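Local coordinates for protein glycosyl hydrolase (Bacteroides ovatus, PDB 3QC2) that is a member of the glycosyl hydrolases built as a five-bladed beta-propeller, the fold of its clan, at residues P56-Y61 and G328-K333; V66-A71 and L86-S91; P103-D108 and K157-H162; R125-D130 and G182-E187; L133-Y138 and L148-S153. All blocks are in the same frame, centred on the assembly; numbering follows the deposited sequence.

How the interactions relate
In the five-bladed propeller, interactions 2 and 5 are the hairpins inside two successive blades, while interactions 1, 3 and 4 bridge blades. Interactions 4 and 5 have centres about 9 Å apart and share a sheet: Ala127 O lies 2.8 Å from Val135 N. The centres of interactions 3 and 5 are about 10 Å apart, and strand 160-164 continues the same blade. Interaction 1 joins interaction 2 at about 11 Å between centres, Ala57 N lying 2.8 Å from Leu68 O. Between the two hairpins, Leu68 and Leu86 meet the end of Met136, and Ile126 of interaction 4 touches Leu68, Met136 and Trp159 of interaction 3, an apolar cluster shared by four of the contacts.

Interaction 1 (P56-Y61 and G328-K333); sequences PAATLY and GMVYFK
Pro56 brings its carbonyl oxygen up to Gly328, but the N-H there is badly angled and the 3.3 Å from Pro56 O to Gly328 N is not a hydrogen bond. The two strands run nearly parallel, 16° apart, and are not paired by backbone bonds. Ala57 points its methyl the other way, onto Pro124 and Ile126 of strand 120-128; its CA still comes within 4.4 Å of Gly328 CA, a closeness that suits a glycine, which brings no beta carbon into the seam. Ala58 turns toward the partner strand. Its CB packs 3.6 Å from Val330 CG2, and a small methyl fits where the strands are this close. The carbonyl of Ala58 is served by a water, 2.7 Å from Ala58 O, which also accepts from the backbone N-H of Met329 and so replaces a direct link between strands. At Thr59 the backbone is what matters: Val330 CG2 lies 3.5 Å from Thr59 N, this branch standing anti to valine's own carbonyl carbon, while the threonine side chain faces Ile126 and Leu156. Leu60 adds the last apolar step. With CG anti to the backbone N (chi1 -177°), it reaches across to Phe332, where Leu60 CD1 meets Phe332 CD1 at 3.8 Å and the two side chains cross at about a right angle. Strands 52-61 and 324-332 are edge strands of their sheets, and together they form a near-parallel seam between the first strands of two sheets, consistent with the blades that meet where a propeller ring closes.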
# COMPACT_ATOMS: atom_id res chain seq x y z
N PRO A 56 0.18 5.32 3.21
CA PRO A 56 -0.36 4.78 4.46
C PRO A 56 -1.00 3.41 4.41
O PRO A 56 -1.48 2.97 3.37
CB PRO A 56 -1.46 5.78 4.78
CG PRO A 56 -2.04 6.11 3.36
CD PRO A 56 -0.87 5.97 2.40
N ALA A 57 -1.01 2.75 5.57
CA ALA A 57 -1.72 1.51 5.76
C ALA A 57 -2.99 1.92 6.50
O ALA A 57 -3.04 2.99 7.13
CB ALA A 57 -0.92 0.54 6.58
N ALA A 58 -4.01 1.09 6.44
CA ALA A 58 -5.27 1.41 7.11
C ALA A 58 -5.96 0.14 7.53
O ALA A 58 -5.90 -0.87 6.83
CB ALA A 58 -6.17 2.22 6.18
N THR A 59 -6.60 0.19 8.69
CA THR A 59 -7.29 -0.96 9.19
C THR A 59 -8.35 -0.57 10.21
O THR A 59 -8.52 0.61 10.52
CB THR A 59 -6.28 -1.98 9.81
OG1 THR A 59 -6.96 -3.18 10.16
CG2 THR A 59 -5.58 -1.39 11.03
N LEU A 60 -9.09 -1.56 10.70
CA LEU A 60 -10.13 -1.36 11.68
C LEU A 60 -9.64 -1.85 13.04
O LEU A 60 -9.05 -2.94 13.15
CB LEU A 60 -11.38 -2.13 11.27
CG LEU A 60 -12.61 -1.99 12.14
CD1 LEU A 60 -13.10 -0.54 12.14
CD2 LEU A 60 -13.73 -2.96 11.67
N TYR A 61 -9.88 -1.04 14.08
CA TYR A 61 -9.49 -1.37 15.47
C TYR A 61 -10.41 -0.64 16.46
O TYR A 61 -10.52 0.58 16.41
CB TYR A 61 -8.03 -0.99 15.72
CG TYR A 61 -7.49 -1.32 17.12
CD1 TYR A 61 -7.20 -2.64 17.49
CD2 TYR A 61 -7.22 -0.30 18.05
CE1 TYR A 61 -6.69 -2.94 18.76
CE2 TYR A 61 -6.70 -0.60 19.33
CZ TYR A 61 -6.44 -1.93 19.67
OH TYR A 61 -5.94 -2.24 20.91
N GLY A 328 -4.03 1.90 1.56
CA GLY A 328 -4.89 1.56 2.72
C GLY A 328 -6.35 1.53 2.30
O GLY A 328 -6.77 2.31 1.43
N MSE A 329 -7.13 0.66 2.94
CA MSE A 329 -8.53 0.50 2.57
C MSE A 329 -9.31 -0.14 3.73
O MSE A 329 -8.91 -1.18 4.25
CB MSE A 329 -8.59 -0.37 1.32
CG MSE A 329 -9.90 -0.43 0.63
SE MSE A 329 -9.69 -1.34 -1.11
CE MSE A 329 -11.57 -1.40 -1.58
N VAL A 330 -10.43 0.48 4.11
CA VAL A 330 -11.22 -0.01 5.23
C VAL A 330 -12.72 0.02 4.95
O VAL A 330 -13.25 1.01 4.49
CB VAL A 330 -10.97 0.83 6.53
CG1 VAL A 330 -11.63 0.18 7.72
CG2 VAL A 330 -9.46 1.02 6.80
N TYR A 331 -13.39 -1.10 5.24
CA TYR A 331 -14.84 -1.18 5.12
C TYR A 331 -15.36 -0.71 6.47
O TYR A 331 -15.19 -1.40 7.48
CB TYR A 331 -15.29 -2.60 4.81
CG TYR A 331 -16.77 -2.73 4.54
CD1 TYR A 331 -17.38 -1.99 3.54
CD2 TYR A 331 -17.55 -3.65 5.26
CE1 TYR A 331 -18.74 -2.13 3.28
CE2 TYR A 331 -18.90 -3.80 4.99
CZ TYR A 331 -19.49 -3.03 4.00
OH TYR A 331 -20.83 -3.16 3.73
N PHE A 332 -15.96 0.47 6.49
CA PHE A 332 -16.39 1.10 7.73
C PHE A 332 -17.74 1.74 7.56
O PHE A 332 -17.94 2.54 6.66
CB PHE A 332 -15.33 2.15 8.12
CG PHE A 332 -15.56 2.81 9.45
CD1 PHE A 332 -15.35 2.10 10.65
CD2 PHE A 332 -15.91 4.15 9.53
CE1 PHE A 332 -15.53 2.71 11.88
CE2 PHE A 332 -16.10 4.78 10.77
CZ PHE A 332 -15.91 4.06 11.94
N LYS A 333 -18.68 1.37 8.43
CA LYS A 333 -20.05 1.89 8.38
C LYS A 333 -20.67 1.75 6.98
O LYS A 333 -21.18 2.71 6.42
CB LYS A 333 -20.08 3.35 8.87
CG LYS A 333 -19.78 3.49 10.37
CD LYS A 333 -19.83 4.94 10.83
CE LYS A 333 -19.84 5.02 12.38
NZ LYS A 333 -19.85 6.45 12.89
O HOH W 1 -6.15 -1.57 4.24

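Interaction 2 (V66-A71 and L86-S91); sequences VVLYRA and LGYATS
Val67 and Ala89, then Tyr69 and Gly87, form the hydrogen-bonded pairs of an antiparallel hairpin within a propeller blade, its strands running 149° apart. Each pair is closed by two backbone bonds; the shortest, Gly87 N to Tyr69 O, is 2.7 Å. On the face carrying Val66, Leu68, Leu86 and Tyr88, Val66 CG1 lies 3.7 Å from Tyr88 CE2, and Leu68 CD1 approaches the same ring at CD2. Leucines suit positions 68 and 86, since both pack on Met136 of the next blade and Leu68 also on its Ile126. Arg70 also starts from this face, yet its guanidinium runs to the carboxylates of Glu72, Glu122 and Asp123, salt bridges that answer its charge in a buried place. The other face is governed by Tyr69. Its CG sits in the crowded position between backbone N and carbonyl carbon (chi1 56°), which folds the ring back across the neighbouring strand, while Tyr69 OH bonds to Glu49 and Arg99. Glycine suits the site beneath, having no side chain to obstruct the ring: Gly87 CA makes a CH-pi contact 3.6 Å from the Tyr69 ring centroid, and Ala89 CB stands at the ring's edge.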
# COMPACT_ATOMS: atom_id res chain seq x y z
N VAL A 66 -7.83 3.09 11.99
CA VAL A 66 -6.45 3.44 12.35
C VAL A 66 -5.59 3.47 11.10
O VAL A 66 -5.67 2.58 10.25
CB VAL A 66 -5.84 2.43 13.35
CG1 VAL A 66 -4.34 2.66 13.51
CG2 VAL A 66 -6.54 2.53 14.71
N VAL A 67 -4.79 4.52 10.98
CA VAL A 67 -3.89 4.67 9.87
C VAL A 67 -2.45 4.76 10.38
O VAL A 67 -2.18 5.44 11.35
CB VAL A 67 -4.21 5.95 9.03
CG1 VAL A 67 -3.00 6.40 8.22
CG2 VAL A 67 -5.44 5.72 8.13
N LEU A 68 -1.56 4.01 9.73
CA LEU A 68 -0.13 4.13 9.97
C LEU A 68 0.43 4.75 8.71
O LEU A 68 0.34 4.17 7.63
CB LEU A 68 0.55 2.80 10.27
CG LEU A 68 0.53 2.38 11.75
CD1 LEU A 68 -0.84 2.05 12.19
CD2 LEU A 68 1.46 1.20 11.95
N TYR A 69 1.01 5.94 8.85
CA TYR A 69 1.53 6.68 7.71
C TYR A 69 3.05 6.75 7.68
O TYR A 69 3.69 6.88 8.73
CB TYR A 69 0.94 8.10 7.68
CG TYR A 69 1.15 8.94 8.96
CD1 TYR A 69 0.25 8.88 10.02
CD2 TYR A 69 2.24 9.79 9.08
CE1 TYR A 69 0.44 9.65 11.19
CE2 TYR A 69 2.44 10.56 10.24
CZ TYR A 69 1.53 10.49 11.29
OH TYR A 69 1.71 11.24 12.42
N ARG A 70 3.61 6.63 6.47
CA ARG A 70 5.03 6.76 6.26
C ARG A 70 5.40 8.22 6.46
O ARG A 70 4.88 9.08 5.77
CB ARG A 70 5.41 6.33 4.84
CG ARG A 70 6.86 6.60 4.46
CD ARG A 70 7.16 6.12 3.05
NE ARG A 70 8.51 6.48 2.62
CZ ARG A 70 9.04 6.19 1.43
NH1 ARG A 70 8.35 5.50 0.51
NH2 ARG A 70 10.29 6.58 1.15
N ALA A 71 6.31 8.49 7.39
CA ALA A 71 6.75 9.85 7.69
C ALA A 71 8.25 9.98 7.51
O ALA A 71 9.01 9.07 7.88
CB ALA A 71 6.37 10.22 9.09
N LEU A 86 6.98 5.08 10.85
CA LEU A 86 5.52 5.04 10.72
C LEU A 86 4.81 5.78 11.84
O LEU A 86 4.99 5.47 13.03
CB LEU A 86 5.02 3.61 10.65
CG LEU A 86 5.63 2.71 9.57
CD1 LEU A 86 4.92 1.38 9.57
CD2 LEU A 86 5.57 3.33 8.21
N GLY A 87 4.00 6.76 11.45
CA GLY A 87 3.19 7.53 12.37
C GLY A 87 1.89 6.79 12.59
O GLY A 87 1.51 5.95 11.78
N TYR A 88 1.21 7.10 13.69
CA TYR A 88 -0.05 6.45 14.08
C TYR A 88 -1.15 7.50 14.20
O TYR A 88 -0.94 8.54 14.80
CB TYR A 88 0.16 5.72 15.42
CG TYR A 88 -1.09 5.04 16.04
CD1 TYR A 88 -2.06 5.79 16.72
CD2 TYR A 88 -1.25 3.65 15.99
CE1 TYR A 88 -3.17 5.17 17.30
CE2 TYR A 88 -2.35 3.03 16.55
CZ TYR A 88 -3.31 3.79 17.21
OH TYR A 88 -4.41 3.17 17.78
N ALA A 89 -2.32 7.22 13.62
CA ALA A 89 -3.47 8.13 13.66
C ALA A 89 -4.75 7.32 13.73
O ALA A 89 -4.85 6.25 13.12
CB ALA A 89 -3.48 9.00 12.46
N THR A 90 -5.73 7.83 14.46
CA THR A 90 -7.02 7.16 14.62
C THR A 90 -8.15 8.09 14.20
O THR A 90 -8.03 9.32 14.30
CB THR A 90 -7.22 6.68 16.09
OG1 THR A 90 -8.39 5.86 16.18
CG2 THR A 90 -7.34 7.85 17.04
N SER A 91 -9.26 7.51 13.72
CA SER A 91 -10.42 8.30 13.29
C SER A 91 -11.75 7.61 13.60
O SER A 91 -11.86 6.38 13.51
CB SER A 91 -10.34 8.55 11.79
OG SER A 91 -11.51 9.21 11.32

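Interaction 3 (P103-D108 and K157-H162); sequences PVFYPD and KDWTKH
A classic beta bulge, in which Val104 and Phe105 both face Leu86, shapes the loop that one propeller blade presses against Lys157 and Trp159, which lead into the outer strand 160-164 of the next blade, and Lys161 within it. The extra residue lets two successive side chains point toward the neighbouring blade. Val104 CG1 meets the aliphatic CG of Lys157, the two side chains crossing at a slant; the lysine amine continues to Glu100. Their carbonyls, two acceptors that cannot bond directly, are joined by a water 2.7 Å from Val104 O and as far from Lys157 O. Phe105 is the apolar wedge. With CG anti to the backbone N (chi1 -166°), the side chain carries its ring between Trp159 and Lys161. The edge of the Phe105 ring is directed at the face of the indole, an offset edge-to-face pair with planes at 71° and 5.2 Å between the Phe105 centroid and that of the five-membered ring of Trp159. Phe105 CD1 also touches Trp159 CB at 3.6 Å. The flat apolar ring also gives the lysine methylenes a surface to cross, Lys161 CE lying 3.7 Å from Phe105 CE1; a lysine is long enough to pass the ring and place its ammonium beyond it. Lys161 NZ is 5.1 Å from the Phe105 ring centroid, so any cation-pi attraction is weak. The ammonium forms salt bridges with Glu116 and Asp110, which should favour its charged form, and donates to the loop backbone: Lys161 NZ is 2.7 Å from Tyr106 O, approaching 36° out of the carbonyl plane.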
# COMPACT_ATOMS: atom_id res chain seq x y z
N PRO A 103 6.53 8.47 16.44
CA PRO A 103 6.28 7.30 15.58
C PRO A 103 6.13 6.01 16.39
O PRO A 103 6.73 5.89 17.46
CB PRO A 103 7.54 7.24 14.69
CG PRO A 103 8.62 7.85 15.50
CD PRO A 103 7.96 8.87 16.43
N VAL A 104 5.33 5.08 15.89
CA VAL A 104 5.11 3.79 16.58
C VAL A 104 5.93 2.65 15.99
O VAL A 104 5.98 1.56 16.57
CB VAL A 104 3.62 3.39 16.57
CG1 VAL A 104 2.80 4.42 17.34
CG2 VAL A 104 3.10 3.22 15.15
N PHE A 105 6.56 2.88 14.84
CA PHE A 105 7.36 1.87 14.19
C PHE A 105 8.54 2.56 13.50
O PHE A 105 8.35 3.46 12.70
CB PHE A 105 6.51 1.08 13.20
CG PHE A 105 7.14 -0.19 12.72
CD1 PHE A 105 7.23 -1.30 13.57
CD2 PHE A 105 7.61 -0.31 11.40
CE1 PHE A 105 7.82 -2.51 13.13
CE2 PHE A 105 8.19 -1.51 10.95
CZ PHE A 105 8.29 -2.62 11.82
N TYR A 106 9.75 2.13 13.83
CA TYR A 106 10.95 2.76 13.32
C TYR A 106 12.17 1.83 13.44
O TYR A 106 12.12 0.83 14.15
CB TYR A 106 11.20 4.05 14.10
CG TYR A 106 11.05 3.88 15.61
CD1 TYR A 106 12.13 3.50 16.40
CD2 TYR A 106 9.81 4.08 16.24
CE1 TYR A 106 12.00 3.34 17.78
CE2 TYR A 106 9.66 3.91 17.62
CZ TYR A 106 10.77 3.54 18.38
OH TYR A 106 10.65 3.36 19.74
N PRO A 107 13.27 2.15 12.73
CA PRO A 107 14.49 1.36 12.89
C PRO A 107 15.08 1.62 14.27
O PRO A 107 15.03 2.76 14.75
CB PRO A 107 15.41 1.87 11.77
CG PRO A 107 14.89 3.21 11.44
CD PRO A 107 13.42 3.17 11.66
N ASP A 108 15.63 0.60 14.89
CA ASP A 108 16.15 0.71 16.24
C ASP A 108 17.28 -0.28 16.41
O ASP A 108 17.53 -1.11 15.51
CB ASP A 108 14.99 0.41 17.21
CG ASP A 108 15.29 0.79 18.65
OD1 ASP A 108 16.43 1.22 18.95
OD2 ASP A 108 14.38 0.65 19.48
N LYS A 157 0.41 -0.63 17.99
CA LYS A 157 1.47 0.26 18.57
C LYS A 157 2.74 -0.52 18.94
O LYS A 157 3.85 -0.09 18.63
CB LYS A 157 0.95 1.04 19.79
CG LYS A 157 -0.05 2.17 19.43
CD LYS A 157 -0.33 3.10 20.65
CE LYS A 157 -1.18 4.31 20.24
NZ LYS A 157 -1.49 5.24 21.39
N ASP A 158 2.56 -1.67 19.61
CA ASP A 158 3.68 -2.52 20.02
C ASP A 158 3.88 -3.61 18.98
O ASP A 158 3.20 -4.64 18.99
CB ASP A 158 3.40 -3.13 21.38
CG ASP A 158 3.17 -2.07 22.45
OD1 ASP A 158 3.84 -1.00 22.40
OD2 ASP A 158 2.34 -2.30 23.35
N TRP A 159 4.84 -3.38 18.07
CA TRP A 159 5.10 -4.31 16.95
C TRP A 159 6.26 -5.25 17.19
O TRP A 159 7.24 -4.89 17.85
CB TRP A 159 5.37 -3.50 15.69
CG TRP A 159 4.21 -2.74 15.25
CD1 TRP A 159 3.88 -1.48 15.62
CD2 TRP A 159 3.16 -3.20 14.38
NE1 TRP A 159 2.70 -1.10 15.01
CE2 TRP A 159 2.24 -2.14 14.25
CE3 TRP A 159 2.93 -4.39 13.70
CZ2 TRP A 159 1.09 -2.24 13.47
CZ3 TRP A 159 1.79 -4.49 12.91
CH2 TRP A 159 0.88 -3.42 12.80
N THR A 160 6.14 -6.46 16.63
CA THR A 160 7.19 -7.46 16.69
C THR A 160 7.72 -7.65 15.28
O THR A 160 6.97 -8.01 14.38
CB THR A 160 6.67 -8.80 17.20
OG1 THR A 160 6.04 -8.63 18.46
CG2 THR A 160 7.82 -9.81 17.34
N LYS A 161 9.01 -7.38 15.09
CA LYS A 161 9.65 -7.50 13.78
C LYS A 161 10.10 -8.93 13.57
O LYS A 161 10.85 -9.48 14.38
CB LYS A 161 10.84 -6.55 13.69
CG LYS A 161 10.49 -5.06 13.94
CD LYS A 161 11.72 -4.17 13.78
CE LYS A 161 11.39 -2.70 13.98
NZ LYS A 161 12.57 -1.81 13.73
N HIS A 162 9.64 -9.54 12.47
CA HIS A 162 9.99 -10.92 12.16
C HIS A 162 10.99 -11.03 10.99
O HIS A 162 11.37 -12.14 10.61
CB HIS A 162 8.72 -11.71 11.82
CG HIS A 162 7.72 -11.74 12.94
ND1 HIS A 162 7.77 -12.67 13.96
CD2 HIS A 162 6.64 -10.97 13.18
CE1 HIS A 162 6.76 -12.46 14.79
NE2 HIS A 162 6.06 -11.43 14.34
O HOH W 2 6.16 1.21 19.27
O HOH W 3 15.78 -1.69 12.93

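Interaction 4 (R125-D130 and G182-E187); sequences RIAVTD and GSILTE
Arg125 runs its aliphatic stem over the carbonyl of Gly182, at a place where two nearly parallel strands stand 7.4 Å apart and meet without backbone pairing. CB begins 3.6 Å from Gly182 O, with CG held anti to the carbonyl carbon of Arg125 (chi1 -72°). CG passes the same oxygen more loosely, and CD comes closest, 3.1 Å from Gly182 O; glycine offers its bare backbone to the stem here. The chain stays extended to NE, which donates to Gly251 O, while NH2 donates to Cys250 O. NH1 has a weak bond to a water, 3.3 Å from Arg125 NH1, which also accepts from Gly182 N at 3.0 Å. An arginine suits this buried spot because one planar group can serve two backbone carbonyls at once. Two residues on, Ala127 supplies a methyl small enough for branched neighbours: Ala127 CB lies 4.1 Å from Thr186 CG2 and 4.3 Å from Ile184 CB. The hydroxyl of Thr186 goes instead to Ala254 O and Gln193. Strand 120-128, at the edge of its four-stranded blade, thus lies against strand 182-189 of the next propeller sheet; strand 134-141 pairs with it inside its own blade, and strand 247-257 supplies the carbonyls that hold the arginine.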
# COMPACT_ATOMS: atom_id res chain seq x y z
N ARG A 125 1.38 -1.99 4.64
CA ARG A 125 0.09 -2.54 4.27
C ARG A 125 -0.27 -3.44 5.45
O ARG A 125 0.54 -4.26 5.88
CB ARG A 125 0.18 -3.33 2.97
CG ARG A 125 0.37 -2.44 1.75
CD ARG A 125 0.88 -3.21 0.58
NE ARG A 125 1.04 -2.38 -0.61
CZ ARG A 125 2.05 -1.53 -0.82
NH1 ARG A 125 3.00 -1.35 0.10
NH2 ARG A 125 2.08 -0.83 -1.95
N ILE A 126 -1.48 -3.26 5.99
CA ILE A 126 -1.93 -4.00 7.15
C ILE A 126 -3.23 -4.77 6.90
O ILE A 126 -4.18 -4.22 6.35
CB ILE A 126 -2.13 -3.06 8.38
CG1 ILE A 126 -0.79 -2.41 8.79
CG2 ILE A 126 -2.74 -3.83 9.57
CD1 ILE A 126 -0.91 -1.43 10.00
N ALA A 127 -3.23 -6.04 7.29
CA ALA A 127 -4.39 -6.89 7.22
C ALA A 127 -4.52 -7.52 8.60
O ALA A 127 -3.53 -7.60 9.35
CB ALA A 127 -4.22 -7.94 6.15
N VAL A 128 -5.73 -7.94 8.96
CA VAL A 128 -5.97 -8.53 10.29
C VAL A 128 -6.59 -9.91 10.18
O VAL A 128 -7.43 -10.14 9.34
CB VAL A 128 -6.91 -7.62 11.16
CG1 VAL A 128 -8.28 -7.47 10.51
CG2 VAL A 128 -7.03 -8.19 12.61
N THR A 129 -6.16 -10.81 11.06
CA THR A 129 -6.70 -12.17 11.09
C THR A 129 -8.06 -12.17 11.77
O THR A 129 -8.48 -11.16 12.34
CB THR A 129 -5.78 -13.16 11.87
OG1 THR A 129 -5.70 -12.79 13.27
CG2 THR A 129 -4.39 -13.20 11.27
N ASP A 130 -8.74 -13.30 11.70
CA ASP A 130 -10.03 -13.49 12.37
C ASP A 130 -9.97 -13.08 13.83
O ASP A 130 -10.87 -12.43 14.31
CB ASP A 130 -10.44 -14.97 12.32
CG ASP A 130 -11.20 -15.31 11.09
OD1 ASP A 130 -12.30 -14.72 10.91
OD2 ASP A 130 -10.74 -16.20 10.31
N GLY A 182 3.44 -5.79 -0.45
CA GLY A 182 2.72 -7.06 -0.28
C GLY A 182 1.25 -6.88 0.08
O GLY A 182 0.93 -6.31 1.13
N SER A 183 0.35 -7.40 -0.77
CA SER A 183 -1.10 -7.31 -0.56
C SER A 183 -1.70 -8.67 -0.18
O SER A 183 -2.03 -9.49 -1.05
CB SER A 183 -1.78 -6.79 -1.81
OG SER A 183 -1.28 -5.52 -2.14
N ILE A 184 -1.85 -8.91 1.12
CA ILE A 184 -2.39 -10.19 1.61
C ILE A 184 -3.85 -10.34 1.20
O ILE A 184 -4.60 -9.35 1.14
CB ILE A 184 -2.26 -10.32 3.14
CG1 ILE A 184 -0.79 -10.31 3.55
CG2 ILE A 184 -2.91 -11.62 3.63
CD1 ILE A 184 -0.58 -10.34 5.06
N LEU A 185 -4.25 -11.58 0.92
CA LEU A 185 -5.62 -11.87 0.52
C LEU A 185 -6.55 -11.79 1.73
O LEU A 185 -6.25 -12.35 2.79
CB LEU A 185 -5.72 -13.25 -0.11
CG LEU A 185 -7.09 -13.63 -0.68
CD1 LEU A 185 -7.49 -12.68 -1.83
CD2 LEU A 185 -7.05 -15.03 -1.16
N THR A 186 -7.68 -11.10 1.55
CA THR A 186 -8.65 -10.91 2.58
C THR A 186 -10.05 -11.11 2.05
O THR A 186 -10.26 -11.17 0.84
CB THR A 186 -8.58 -9.48 3.16
OG1 THR A 186 -8.93 -8.53 2.13
CG2 THR A 186 -7.19 -9.17 3.68
N GLU A 187 -11.02 -11.21 2.97
CA GLU A 187 -12.43 -11.34 2.64
C GLU A 187 -13.28 -10.65 3.72
O GLU A 187 -12.90 -10.62 4.89
CB GLU A 187 -12.84 -12.81 2.53
CG GLU A 187 -14.34 -13.00 2.13
CD GLU A 187 -14.78 -14.46 1.99
OE1 GLU A 187 -14.04 -15.37 2.46
OE2 GLU A 187 -15.87 -14.69 1.42
O HOH W 4 4.22 -3.88 1.76

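Interaction 5 (L133-Y138 and L148-S153); sequences LYVMMY and LAVATS
Tyr138 OH has two partners: it bonds to Glu116, and it accepts from a water 2.8 Å from Tyr138 OH that also donates to Val150 O across the strands. The phenol belongs to an antiparallel hairpin, strands 134-141 and 146-153, in the middle of a four-stranded propeller blade. Six backbone bonds zip the pairs Tyr134 with Ser153, Met136 with Ala151 and Tyr138 with Ala149; the shortest is Ala149 N to Tyr138 O at 2.7 Å. Tyr138 CG lies between its backbone N and carbonyl carbon (chi1 70°), which leans the ring over the partner strand instead of away from it. Small alanines suit the ring's neighbourhood: Ala149 CB lies over one face, 4.1 Å from the ring centroid of Tyr138, and Ala151 CB comes near Tyr138 CE1 at 3.8 Å. At the other end Tyr134 carries its hydroxyl away to Leu60 O of the adjoining blade. The opposite face of the hairpin is formed by Val135, Met137, Val150 and Thr152. Val135 and Met137 face Ile184 of the following sheet, so branched and flexible apolar groups fit the interface, whereas Thr152, partly exposed, keeps a hydroxyl that bonds to His162. On this face Val135 CG1 meets Val150 CG1 at 4.0 Å, and beyond it Leu133 CD1 rests 4.0 Å from Thr152 CB.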
# COMPACT_ATOMS: atom_id res chain seq x y z
N LEU A 133 -5.10 -10.48 15.06
CA LEU A 133 -3.64 -10.36 14.88
C LEU A 133 -3.42 -9.51 13.64
O LEU A 133 -3.78 -9.91 12.53
CB LEU A 133 -2.96 -11.72 14.72
CG LEU A 133 -1.41 -11.67 14.56
CD1 LEU A 133 -0.75 -11.13 15.82
CD2 LEU A 133 -0.83 -13.05 14.22
N TYR A 134 -2.85 -8.32 13.82
CA TYR A 134 -2.55 -7.43 12.71
C TYR A 134 -1.22 -7.82 12.11
O TYR A 134 -0.23 -8.00 12.85
CB TYR A 134 -2.55 -5.97 13.16
CG TYR A 134 -3.91 -5.51 13.58
CD1 TYR A 134 -4.34 -5.64 14.90
CD2 TYR A 134 -4.80 -4.98 12.66
CE1 TYR A 134 -5.61 -5.23 15.29
CE2 TYR A 134 -6.08 -4.57 13.05
CZ TYR A 134 -6.47 -4.70 14.37
OH TYR A 134 -7.73 -4.30 14.75
N VAL A 135 -1.20 -7.99 10.78
CA VAL A 135 0.00 -8.37 10.06
C VAL A 135 0.39 -7.24 9.11
O VAL A 135 -0.38 -6.87 8.20
CB VAL A 135 -0.22 -9.67 9.26
CG1 VAL A 135 1.06 -10.07 8.50
CG2 VAL A 135 -0.68 -10.80 10.18
N MSE A 136 1.59 -6.69 9.31
CA MSE A 136 2.09 -5.61 8.49
C MSE A 136 3.14 -6.06 7.52
O MSE A 136 4.13 -6.67 7.91
CB MSE A 136 2.69 -4.51 9.35
CG MSE A 136 3.48 -3.45 8.55
SE MSE A 136 4.25 -2.11 9.67
CE MSE A 136 2.66 -1.25 10.15
N MSE A 137 2.92 -5.76 6.24
CA MSE A 137 3.88 -6.01 5.19
C MSE A 137 4.46 -4.64 4.88
O MSE A 137 3.71 -3.72 4.52
CB MSE A 137 3.20 -6.57 3.96
CG MSE A 137 2.50 -7.93 4.16
SE MSE A 137 3.73 -9.35 4.66
CE MSE A 137 4.94 -9.21 3.25
N TYR A 138 5.77 -4.49 5.02
CA TYR A 138 6.43 -3.19 4.75
C TYR A 138 7.79 -3.39 4.13
O TYR A 138 8.30 -4.52 4.07
CB TYR A 138 6.59 -2.40 6.04
CG TYR A 138 7.60 -2.97 7.01
CD1 TYR A 138 7.28 -4.05 7.83
CD2 TYR A 138 8.87 -2.40 7.13
CE1 TYR A 138 8.22 -4.58 8.75
CE2 TYR A 138 9.83 -2.92 8.04
CZ TYR A 138 9.48 -4.01 8.85
OH TYR A 138 10.38 -4.51 9.73
N LEU A 148 10.84 -6.85 1.39
CA LEU A 148 9.49 -6.96 1.91
C LEU A 148 9.62 -7.72 3.20
O LEU A 148 10.15 -8.85 3.21
CB LEU A 148 8.58 -7.69 0.93
CG LEU A 148 7.14 -7.90 1.38
CD1 LEU A 148 6.45 -6.55 1.77
CD2 LEU A 148 6.33 -8.66 0.32
N ALA A 149 9.17 -7.11 4.29
CA ALA A 149 9.30 -7.70 5.62
C ALA A 149 7.97 -7.76 6.35
O ALA A 149 7.00 -7.13 5.94
CB ALA A 149 10.32 -6.91 6.45
N VAL A 150 7.96 -8.50 7.46
CA VAL A 150 6.77 -8.70 8.24
C VAL A 150 6.91 -8.21 9.68
O VAL A 150 7.97 -8.34 10.30
CB VAL A 150 6.39 -10.21 8.27
CG1 VAL A 150 5.05 -10.42 8.98
CG2 VAL A 150 6.34 -10.77 6.85
N ALA A 151 5.81 -7.64 10.19
CA ALA A 151 5.72 -7.19 11.59
C ALA A 151 4.30 -7.49 12.09
O ALA A 151 3.34 -7.25 11.37
CB ALA A 151 6.02 -5.71 11.70
N THR A 152 4.17 -8.03 13.30
CA THR A 152 2.83 -8.34 13.86
C THR A 152 2.54 -7.54 15.12
O THR A 152 3.45 -7.15 15.85
CB THR A 152 2.65 -9.84 14.17
OG1 THR A 152 3.72 -10.30 15.02
CG2 THR A 152 2.65 -10.65 12.90
N SER A 153 1.26 -7.33 15.36
CA SER A 153 0.79 -6.58 16.51
C SER A 153 -0.65 -6.90 16.83
O SER A 153 -1.40 -7.39 15.97
CB SER A 153 0.89 -5.09 16.22
OG SER A 153 0.17 -4.34 17.17
O HOH W 5 10.48 -7.25 10.15